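Local atomic coordinates of GH26C (Muricauda sp. MAR_2010_75, PDB entry 6Q78), a protein that probably hydrolyses internal beta-1,4-mannosidic linkages of mannans, as a glycoside hydrolase of family 26 with a TIM-barrel fold. Residues F119-L124 with W158-P163; M296-D301 with E311-K316. One frame throughout, in Å; residues are numbered along the deposited sequence.

Contact 1. Residues F119-L124 with W158-P163; sequences FITDDL and WHFREP
Thr121 meets the rim of the Trp158 indole where two loops of the TIM barrel run side by side, one following strand 112-116 and the other the neighbouring parallel strand 153-157. Both loops follow the C-terminal ends of their strands, the side that carries the active site in TIM-barrel glycoside hydrolases. Trp158 NE1 donates to Thr121 OG1 over 2.8 Å, with an N-H...O angle of 153° and the oxygen only slightly tilted from the indole plane. OG1 takes the crowded position between the backbone N and the carbonyl carbon (chi1 63°), while the methyl CG2 packs 3.9 Å from Trp158 CZ2 on the same border of the ring. The hydroxyl also bonds water 1, which weakly accepts from Arg161 N. Ile203 of helix 193-208 touches both Thr121 and Trp158, Tyr196 touches the indole, and Phe160 CB lies against one indole face. A leucine in place of Trp158 would probably leave Thr121 OG1 without the indole N-H and open a gap beside Thr121 CG2. At Arg161 the contact turns ionic, with a second water. Arg161, extended from CG to NE, forms a long salt bridge from NE to Asp122 OD2 at 3.5 Å, the guanidinium and carboxylate planes 60° apart. Water 2 spans the same pair, donating to OD2 and accepting weakly from NE, while Arg161 NH1 bonds the backbone oxygen of Glu167. Asp122 OD1 instead closes an Asx turn by accepting from Leu124 N. On the same edge as NE, Arg161 NH2 stands 4.0 Å from Phe119 CE1, which lies near the guanidinium plane.

Contact 2. Residues M296-D301 with E311-K316; sequences MDNYGD and ERANQK
Asp301 is gripped through both carboxylate oxygens by two basic side chains of helix 306-327. Arg312 comes side-on: NE at 2.9 Å and NH2 at 3.2 Å both donate to Asp301 OD1 from the same face of the carboxylate. The carboxylate and guanidinium planes are turned 70° apart. The bend at chi3 (-54°) swings NE out of the line of the aliphatic chain. Lys316, extended beyond CG, meets the acid tip to tip, its NZ 2.8 Å from the syn side of Asp301 OD2. Asn298 ND2 reaches the anti side of that oxygen, and Asn298 OD1 accepts from Asp301 N in an Asx motif, so the carboxylate is probably held against rotation. Next to these charges the packing is close: Asp301 CB lies 4.0 Å from Ala313 CB, and Asn298 ND2 3.7 Å from the same methyl. Met296, bent at chi3, brings CE to 3.9 Å from Lys316 CB. Water takes over where direct contact ends: water 4 links Asn298 ND2 to Ala313 O, and on the more open side, by the partly exposed Arg312, water 5 accepts from Lys316 NZ and donates weakly to Asp301 OD1. Lys316 also bonds Asn273 O and makes a cation-pi contact with Phe276. Within the beta-alpha-beta unit 293-298, 306-327, 330-336, the helix segment runs antiparallel to strand 296-298, while Leu333 of the neighbouring parallel strand 330-336 touches Met296 and Asn298.

How the contacts relate
Both contacts lie at places where the chain leaves a barrel strand, but they join different kinds of element. Contact 1 brings together two loops following adjacent strands and is only partly buried; contact 2 ties the end of one strand and its following turn to the next helix of the chain, and most of its touching residues are buried. They share no strand or helix, though their strands belong to the same parallel barrel sheet. The chemistry differs accordingly: a single direct hydrogen bond, a long salt bridge and bridging waters in contact 1, against a compact network of short charged bonds beside aliphatic packing in contact 2. Their centres are 29 Å apart, and the two do not touch.

Contact 1. Residues F119-L124 with W158-P163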
ATOM      1  N   PHE A 119      10.000 -10.473  -3.980  1.00  8.78           N
ATOM      2  CA  PHE A 119      10.485 -11.770  -4.440  1.00 10.50           C
ATOM      3  C   PHE A 119      10.170 -11.988  -5.925  1.00  6.77           C
ATOM      4  O   PHE A 119      10.848 -12.789  -6.591  1.00 10.73           O
ATOM      5  CB  PHE A 119       9.855 -12.871  -3.565  1.00 12.84           C
ATOM      6  CG  PHE A 119      10.394 -12.931  -2.118  1.00 10.04           C
ATOM      7  CD1 PHE A 119      11.717 -12.602  -1.817  1.00 14.64           C
ATOM      8  CD2 PHE A 119       9.519 -13.194  -1.077  1.00 14.36           C
ATOM      9  CE1 PHE A 119      12.191 -12.635  -0.500  1.00 17.13           C
ATOM     10  CE2 PHE A 119      10.002 -13.257   0.247  1.00 13.83           C
ATOM     11  CZ  PHE A 119      11.319 -12.946   0.521  1.00 15.22           C
ATOM     12  N   ILE A 120       9.153 -11.307  -6.453  1.00  6.55           N
ATOM     13  CA  ILE A 120       8.792 -11.448  -7.852  1.00  7.10           C
ATOM     14  C   ILE A 120       9.869 -10.859  -8.747  1.00  9.83           C
ATOM     15  O   ILE A 120      10.065 -11.328  -9.888  1.00 10.41           O
ATOM     16  CB  ILE A 120       7.405 -10.806  -8.039  1.00  7.33           C
ATOM     17  CG1 ILE A 120       6.381 -11.585  -7.189  1.00  9.39           C
ATOM     18  CG2 ILE A 120       6.991 -10.737  -9.514  1.00  9.30           C
ATOM     19  CD1 ILE A 120       5.040 -10.861  -7.054  1.00  8.93           C
ATOM     20  N   THR A 121      10.599  -9.855  -8.262  1.00  6.93           N
ATOM     21  CA  THR A 121      11.615  -9.189  -9.080  1.00  8.25           C
ATOM     22  C   THR A 121      13.038  -9.567  -8.681  1.00 11.15           C
ATOM     23  O   THR A 121      14.008  -8.962  -9.171  1.00 11.36           O
ATOM     24  CB  THR A 121      11.493  -7.658  -9.037  1.00 10.65           C
ATOM     25  OG1 THR A 121      11.706  -7.187  -7.691  1.00 10.06           O
ATOM     26  CG2 THR A 121      10.115  -7.220  -9.547  1.00 10.65           C
ATOM     27  N   ASP A 122      13.211 -10.564  -7.833  1.00  8.84           N
ATOM     28  CA  ASP A 122      14.559 -10.903  -7.388  1.00  8.31           C
ATOM     29  C   ASP A 122      15.407 -11.377  -8.564  1.00  8.29           C
ATOM     30  O   ASP A 122      14.920 -12.094  -9.449  1.00  8.85           O
ATOM     31  CB  ASP A 122      14.493 -12.032  -6.344  1.00  9.41           C
ATOM     32  CG  ASP A 122      15.805 -12.136  -5.545  1.00 13.10           C
ATOM     33  OD1 ASP A 122      16.780 -12.769  -6.034  1.00 13.65           O
ATOM     34  OD2 ASP A 122      15.872 -11.499  -4.472  1.00 13.52           O
ATOM     35  N   ASP A 123      16.688 -10.982  -8.565  1.00  9.14           N
ATOM     36  CA  ASP A 123      17.601 -11.441  -9.611  1.00  9.04           C
ATOM     37  C   ASP A 123      17.617 -12.954  -9.732  1.00  9.07           C
ATOM     38  O   ASP A 123      17.821 -13.490 -10.822  1.00 13.02           O
ATOM     39  CB  ASP A 123      19.032 -11.013  -9.290  1.00  9.57           C
ATOM     40  CG  ASP A 123      19.290  -9.505  -9.442  1.00 15.16           C
ATOM     41  OD1 ASP A 123      18.446  -8.800 -10.000  1.00 12.78           O
ATOM     42  OD2 ASP A 123      20.385  -9.059  -9.020  1.00 14.89           O
ATOM     43  N   LEU A 124      17.413 -13.668  -8.633  1.00  8.99           N
ATOM     44  CA  LEU A 124      17.527 -15.116  -8.684  1.00 10.01           C
ATOM     45  C   LEU A 124      16.201 -15.818  -8.933  1.00  9.94           C
ATOM     46  O   LEU A 124      16.164 -17.051  -8.958  1.00 11.77           O
ATOM     47  CB  LEU A 124      18.111 -15.652  -7.379  1.00 15.54           C
ATOM     48  CG  LEU A 124      19.538 -15.199  -7.102  1.00 16.68           C
ATOM     49  CD1 LEU A 124      20.046 -15.969  -5.898  1.00 18.17           C
ATOM     50  CD2 LEU A 124      20.421 -15.439  -8.316  1.00 17.17           C
ATOM     51  N   TRP A 158       6.904  -2.487  -3.093  1.00  5.89           N
ATOM     52  CA  TRP A 158       8.036  -3.092  -3.797  1.00  5.93           C
ATOM     53  C   TRP A 158       9.313  -2.816  -3.016  1.00  6.83           C
ATOM     54  O   TRP A 158       9.929  -1.746  -3.167  1.00  6.66           O
ATOM     55  CB  TRP A 158       8.115  -2.512  -5.196  1.00  8.19           C
ATOM     56  CG  TRP A 158       9.144  -3.181  -6.059  1.00  7.66           C
ATOM     57  CD1 TRP A 158       9.767  -4.392  -5.834  1.00  7.78           C
ATOM     58  CD2 TRP A 158       9.618  -2.724  -7.328  1.00  6.35           C
ATOM     59  NE1 TRP A 158      10.632  -4.696  -6.884  1.00  7.24           N
ATOM     60  CE2 TRP A 158      10.543  -3.685  -7.815  1.00  6.53           C
ATOM     61  CE3 TRP A 158       9.373  -1.584  -8.086  1.00  6.57           C
ATOM     62  CZ2 TRP A 158      11.179  -3.542  -9.038  1.00  7.42           C
ATOM     63  CZ3 TRP A 158      10.043  -1.432  -9.301  1.00  9.99           C
ATOM     64  CH2 TRP A 158      10.922  -2.400  -9.757  1.00  8.89           C
ATOM     65  N   HIS A 159       9.738  -3.802  -2.208  1.00  6.26           N
ATOM     66  CA  HIS A 159      11.044  -3.708  -1.562  1.00  6.59           C
ATOM     67  C   HIS A 159      12.069  -4.194  -2.581  1.00  7.52           C
ATOM     68  O   HIS A 159      12.465  -5.372  -2.633  1.00  9.58           O
ATOM     69  CB  HIS A 159      11.074  -4.479  -0.250  1.00  7.13           C
ATOM     70  CG  HIS A 159      10.348  -3.788   0.862  1.00  6.73           C
ATOM     71  ND1 HIS A 159       8.984  -3.910   1.044  1.00  9.12           N
ATOM     72  CD2 HIS A 159      10.796  -2.988   1.867  1.00  9.95           C
ATOM     73  CE1 HIS A 159       8.620  -3.192   2.097  1.00  8.36           C
ATOM     74  NE2 HIS A 159       9.695  -2.607   2.603  1.00 10.83           N
ATOM     75  N   PHE A 160      12.462  -3.246  -3.444  1.00  7.51           N
ATOM     76  CA  PHE A 160      13.289  -3.490  -4.630  1.00  9.30           C
ATOM     77  C   PHE A 160      14.761  -3.467  -4.235  1.00  7.44           C
ATOM     78  O   PHE A 160      15.285  -2.439  -3.812  1.00  8.07           O
ATOM     79  CB  PHE A 160      12.915  -2.387  -5.628  1.00  9.10           C
ATOM     80  CG  PHE A 160      13.684  -2.391  -6.953  1.00  7.58           C
ATOM     81  CD1 PHE A 160      14.262  -3.539  -7.458  1.00 10.05           C
ATOM     82  CD2 PHE A 160      13.753  -1.223  -7.701  1.00  8.19           C
ATOM     83  CE1 PHE A 160      14.934  -3.503  -8.692  1.00 10.42           C
ATOM     84  CE2 PHE A 160      14.452  -1.178  -8.891  1.00  9.83           C
ATOM     85  CZ  PHE A 160      15.049  -2.312  -9.385  1.00  9.20           C
ATOM     86  N   ARG A 161      15.408  -4.622  -4.301  1.00  7.62           N
ATOM     87  CA  ARG A 161      16.826  -4.682  -3.960  1.00  8.41           C
ATOM     88  C   ARG A 161      17.625  -3.866  -4.965  1.00  9.34           C
ATOM     89  O   ARG A 161      17.349  -3.875  -6.167  1.00 10.60           O
ATOM     90  CB  ARG A 161      17.305  -6.141  -3.890  1.00  8.32           C
ATOM     91  CG  ARG A 161      16.626  -6.883  -2.745  1.00  9.03           C
ATOM     92  CD  ARG A 161      16.944  -8.369  -2.730  1.00 10.31           C
ATOM     93  NE  ARG A 161      15.939  -9.062  -1.936  1.00 18.09           N
ATOM     94  CZ  ARG A 161      15.973  -9.216  -0.623  1.00 20.00           C
ATOM     95  NH1 ARG A 161      16.980  -8.734   0.090  1.00 23.78           N
ATOM     96  NH2 ARG A 161      14.951  -9.846  -0.017  1.00 21.42           N
ATOM     97  N   GLU A 162      18.637  -3.170  -4.469  1.00  9.53           N
ATOM     98  CA  GLU A 162      19.342  -2.203  -5.279  1.00  9.28           C
ATOM     99  C   GLU A 162      20.029  -2.904  -6.451  1.00  9.35           C
ATOM    100  O   GLU A 162      20.409  -4.077  -6.351  1.00 10.05           O
ATOM    101  CB  GLU A 162      20.348  -1.425  -4.419  1.00  9.57           C
ATOM    102  CG  GLU A 162      21.575  -2.240  -3.908  1.00 10.33           C
ATOM    103  CD  GLU A 162      22.607  -2.468  -4.984  1.00 11.92           C
ATOM    104  OE1 GLU A 162      23.324  -3.522  -4.939  1.00 13.91           O
ATOM    105  OE2 GLU A 162      22.721  -1.585  -5.865  1.00 14.38           O
ATOM    106  N   PRO A 163      20.217  -2.193  -7.568  1.00 10.06           N
ATOM    107  CA  PRO A 163      20.487  -2.873  -8.851  1.00 10.37           C
ATOM    108  C   PRO A 163      21.912  -3.361  -9.058  1.00 10.33           C
ATOM    109  O   PRO A 163      22.119  -4.251  -9.906  1.00 14.35           O
ATOM    110  CB  PRO A 163      20.138  -1.793  -9.903  1.00 13.37           C
ATOM    111  CG  PRO A 163      20.441  -0.506  -9.170  1.00 10.43           C
ATOM    112  CD  PRO A 163      19.920  -0.772  -7.762  1.00  9.57           C
TER
HETATM  113  O   HOH W   1      14.279  -6.849  -6.495  1.00 15.45           O
HETATM  114  O   HOH W   2      14.194  -8.997  -4.756  1.00 19.25           O
HETATM  115  O   HOH W   3      22.108  -7.127  -9.691  1.00 15.32           O

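Contact 2. Residues M296-D301 with E311-K316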
ATOM      1  N   MET A 296       0.194   8.010   2.930  1.00  8.83           N
ATOM      2  CA  MET A 296       1.341   8.199   3.811  1.00  9.80           C
ATOM      3  C   MET A 296       1.428   6.975   4.709  1.00  9.64           C
ATOM      4  O   MET A 296       0.417   6.307   4.969  1.00  9.59           O
ATOM      5  CB  MET A 296       1.235   9.461   4.681  1.00  8.98           C
ATOM      6  CG  MET A 296       0.089   9.342   5.694  1.00  8.79           C
ATOM      7  SD  MET A 296       0.021  10.759   6.817  1.00 13.80           S
ATOM      8  CE  MET A 296       1.659  10.655   7.621  1.00 12.36           C
ATOM      9  N   ASP A 297       2.644   6.680   5.152  1.00  8.34           N
ATOM     10  CA  ASP A 297       2.892   5.666   6.168  1.00  8.49           C
ATOM     11  C   ASP A 297       3.138   6.357   7.506  1.00 11.33           C
ATOM     12  O   ASP A 297       3.804   7.399   7.577  1.00 12.43           O
ATOM     13  CB  ASP A 297       4.095   4.796   5.803  1.00  9.34           C
ATOM     14  CG  ASP A 297       3.860   3.997   4.531  1.00  8.61           C
ATOM     15  OD1 ASP A 297       2.717   4.022   4.049  1.00 10.11           O
ATOM     16  OD2 ASP A 297       4.792   3.326   4.061  1.00  8.92           O
ATOM     17  N   ASN A 298       2.593   5.792   8.581  1.00  9.94           N
ATOM     18  CA  ASN A 298       2.829   6.406   9.888  1.00 10.39           C
ATOM     19  C   ASN A 298       2.833   5.352  10.988  1.00  9.41           C
ATOM     20  O   ASN A 298       1.761   4.911  11.436  1.00 11.28           O
ATOM     21  CB  ASN A 298       1.812   7.493  10.171  1.00 10.49           C
ATOM     22  CG  ASN A 298       2.285   8.468  11.249  1.00 12.63           C
ATOM     23  OD1 ASN A 298       3.249   8.179  11.969  1.00 12.21           O
ATOM     24  ND2 ASN A 298       1.620   9.644  11.353  1.00 12.09           N
ATOM     25  N   TYR A 299       4.030   5.005  11.452  1.00  9.66           N
ATOM     26  CA  TYR A 299       4.199   4.288  12.710  1.00 10.09           C
ATOM     27  C   TYR A 299       4.700   5.211  13.815  1.00 10.89           C
ATOM     28  O   TYR A 299       4.299   5.052  14.972  1.00 12.01           O
ATOM     29  CB  TYR A 299       5.249   3.180  12.546  1.00  9.99           C
ATOM     30  CG  TYR A 299       4.912   2.169  11.453  1.00 10.59           C
ATOM     31  CD1 TYR A 299       5.269   2.398  10.118  1.00 11.11           C
ATOM     32  CD2 TYR A 299       4.181   1.018  11.757  1.00  9.19           C
ATOM     33  CE1 TYR A 299       4.974   1.440   9.132  1.00 10.89           C
ATOM     34  CE2 TYR A 299       3.845   0.113  10.789  1.00  9.76           C
ATOM     35  CZ  TYR A 299       4.264   0.321   9.492  1.00  9.66           C
ATOM     36  OH  TYR A 299       3.937  -0.625   8.516  1.00 11.67           O
ATOM     37  N   GLY A 300       5.536   6.187  13.473  1.00 11.76           N
ATOM     38  CA  GLY A 300       6.220   6.957  14.503  1.00 12.57           C
ATOM     39  C   GLY A 300       5.291   7.744  15.414  1.00 12.48           C
ATOM     40  O   GLY A 300       5.532   7.827  16.624  1.00 13.26           O
ATOM     41  N   ASP A 301       4.207   8.319  14.854  1.00 13.21           N
ATOM     42  CA  ASP A 301       3.340   9.116  15.713  1.00 15.12           C
ATOM     43  C   ASP A 301       2.487   8.262  16.633  1.00 13.63           C
ATOM     44  O   ASP A 301       1.927   8.799  17.602  1.00 13.85           O
ATOM     45  CB  ASP A 301       2.486  10.065  14.884  1.00 13.07           C
ATOM     46  CG  ASP A 301       3.320  11.130  14.189  1.00 15.30           C
ATOM     47  OD1 ASP A 301       4.320  11.599  14.786  1.00 16.58           O
ATOM     48  OD2 ASP A 301       2.972  11.486  13.038  1.00 15.01           O
ATOM     49  N   GLU A 311      -2.469  13.480  17.726  1.00 16.30           N
ATOM     50  CA  GLU A 311      -2.793  14.747  17.068  1.00 18.09           C
ATOM     51  C   GLU A 311      -1.921  14.963  15.829  1.00 17.81           C
ATOM     52  O   GLU A 311      -2.426  15.324  14.759  1.00 17.04           O
ATOM     53  CB  GLU A 311      -2.632  15.914  18.045  1.00 19.70           C
ATOM     54  CG  GLU A 311      -3.521  15.811  19.272  1.00 27.32           C
ATOM     55  CD  GLU A 311      -3.248  16.922  20.275  0.31 21.93           C
ATOM     56  OE1 GLU A 311      -3.145  16.621  21.483  0.18 29.06           O
ATOM     57  OE2 GLU A 311      -3.130  18.091  19.853  0.66 31.81           O
ATOM     58  N   ARG A 312      -0.604  14.760  15.957  1.00 15.64           N
ATOM     59  CA  ARG A 312       0.260  14.837  14.778  1.00 17.57           C
ATOM     60  C   ARG A 312      -0.239  13.918  13.668  1.00 13.74           C
ATOM     61  O   ARG A 312      -0.302  14.317  12.503  1.00 14.89           O
ATOM     62  CB  ARG A 312       1.709  14.483  15.141  1.00 14.84           C
ATOM     63  CG  ARG A 312       2.328  15.456  16.106  1.00 17.98           C
ATOM     64  CD  ARG A 312       3.850  15.290  16.198  1.00 19.18           C
ATOM     65  NE  ARG A 312       4.292  13.925  16.519  1.00 15.41           N
ATOM     66  CZ  ARG A 312       4.557  13.470  17.748  1.00 18.29           C
ATOM     67  NH1 ARG A 312       4.381  14.233  18.808  1.00 17.10           N
ATOM     68  NH2 ARG A 312       4.984  12.223  17.904  1.00 18.60           N
ATOM     69  N   ALA A 313      -0.567  12.668  14.007  1.00 13.90           N
ATOM     70  CA  ALA A 313      -1.012  11.731  12.975  1.00 12.41           C
ATOM     71  C   ALA A 313      -2.279  12.223  12.288  1.00 15.49           C
ATOM     72  O   ALA A 313      -2.411  12.132  11.063  1.00 14.38           O
ATOM     73  CB  ALA A 313      -1.238  10.338  13.575  1.00 15.08           C
ATOM     74  N   ASN A 314      -3.225  12.755  13.059  1.00 15.64           N
ATOM     75  CA  ASN A 314      -4.446  13.273  12.452  1.00 15.74           C
ATOM     76  C   ASN A 314      -4.171  14.492  11.574  1.00 14.63           C
ATOM     77  O   ASN A 314      -4.753  14.623  10.480  1.00 15.42           O
ATOM     78  CB  ASN A 314      -5.438  13.624  13.555  1.00 14.30           C
ATOM     79  CG  ASN A 314      -6.740  14.182  13.022  1.00 18.33           C
ATOM     80  OD1 ASN A 314      -7.046  15.361  13.234  1.00 18.19           O
ATOM     81  ND2 ASN A 314      -7.519  13.340  12.330  1.00 16.34           N
ATOM     82  N   GLN A 315      -3.321  15.401  12.037  1.00 14.38           N
ATOM     83  CA  GLN A 315      -3.002  16.595  11.254  1.00 14.59           C
ATOM     84  C   GLN A 315      -2.341  16.225   9.931  1.00 15.49           C
ATOM     85  O   GLN A 315      -2.621  16.838   8.888  1.00 16.62           O
ATOM     86  CB  GLN A 315      -2.092  17.532  12.060  1.00 15.14           C
ATOM     87  CG  GLN A 315      -2.846  18.201  13.205  1.00 21.01           C
ATOM     88  CD  GLN A 315      -1.951  18.875  14.212  1.00 25.67           C
ATOM     89  OE1 GLN A 315      -0.734  18.765  14.147  1.00 22.12           O
ATOM     90  NE2 GLN A 315      -2.559  19.580  15.156  1.00 26.27           N
ATOM     91  N   LYS A 316      -1.423  15.255   9.954  1.00 12.82           N
ATOM     92  CA  LYS A 316      -0.766  14.893   8.714  1.00 13.16           C
ATOM     93  C   LYS A 316      -1.744  14.187   7.780  1.00 13.73           C
ATOM     94  O   LYS A 316      -1.774  14.471   6.573  1.00 13.26           O
ATOM     95  CB  LYS A 316       0.458  14.041   9.035  1.00 12.36           C
ATOM     96  CG  LYS A 316       1.558  14.809   9.791  1.00 12.34           C
ATOM     97  CD  LYS A 316       2.578  13.810  10.346  1.00 12.08           C
ATOM     98  CE  LYS A 316       3.597  14.508  11.257  1.00 14.73           C
ATOM     99  NZ  LYS A 316       4.565  13.441  11.737  1.00 15.06           N
TER
HETATM  100  O   HOH W   4      -0.837  10.100   9.843  1.00 12.91           O
HETATM  101  O   HOH W   5       6.477  13.927  13.853  1.00 16.91           O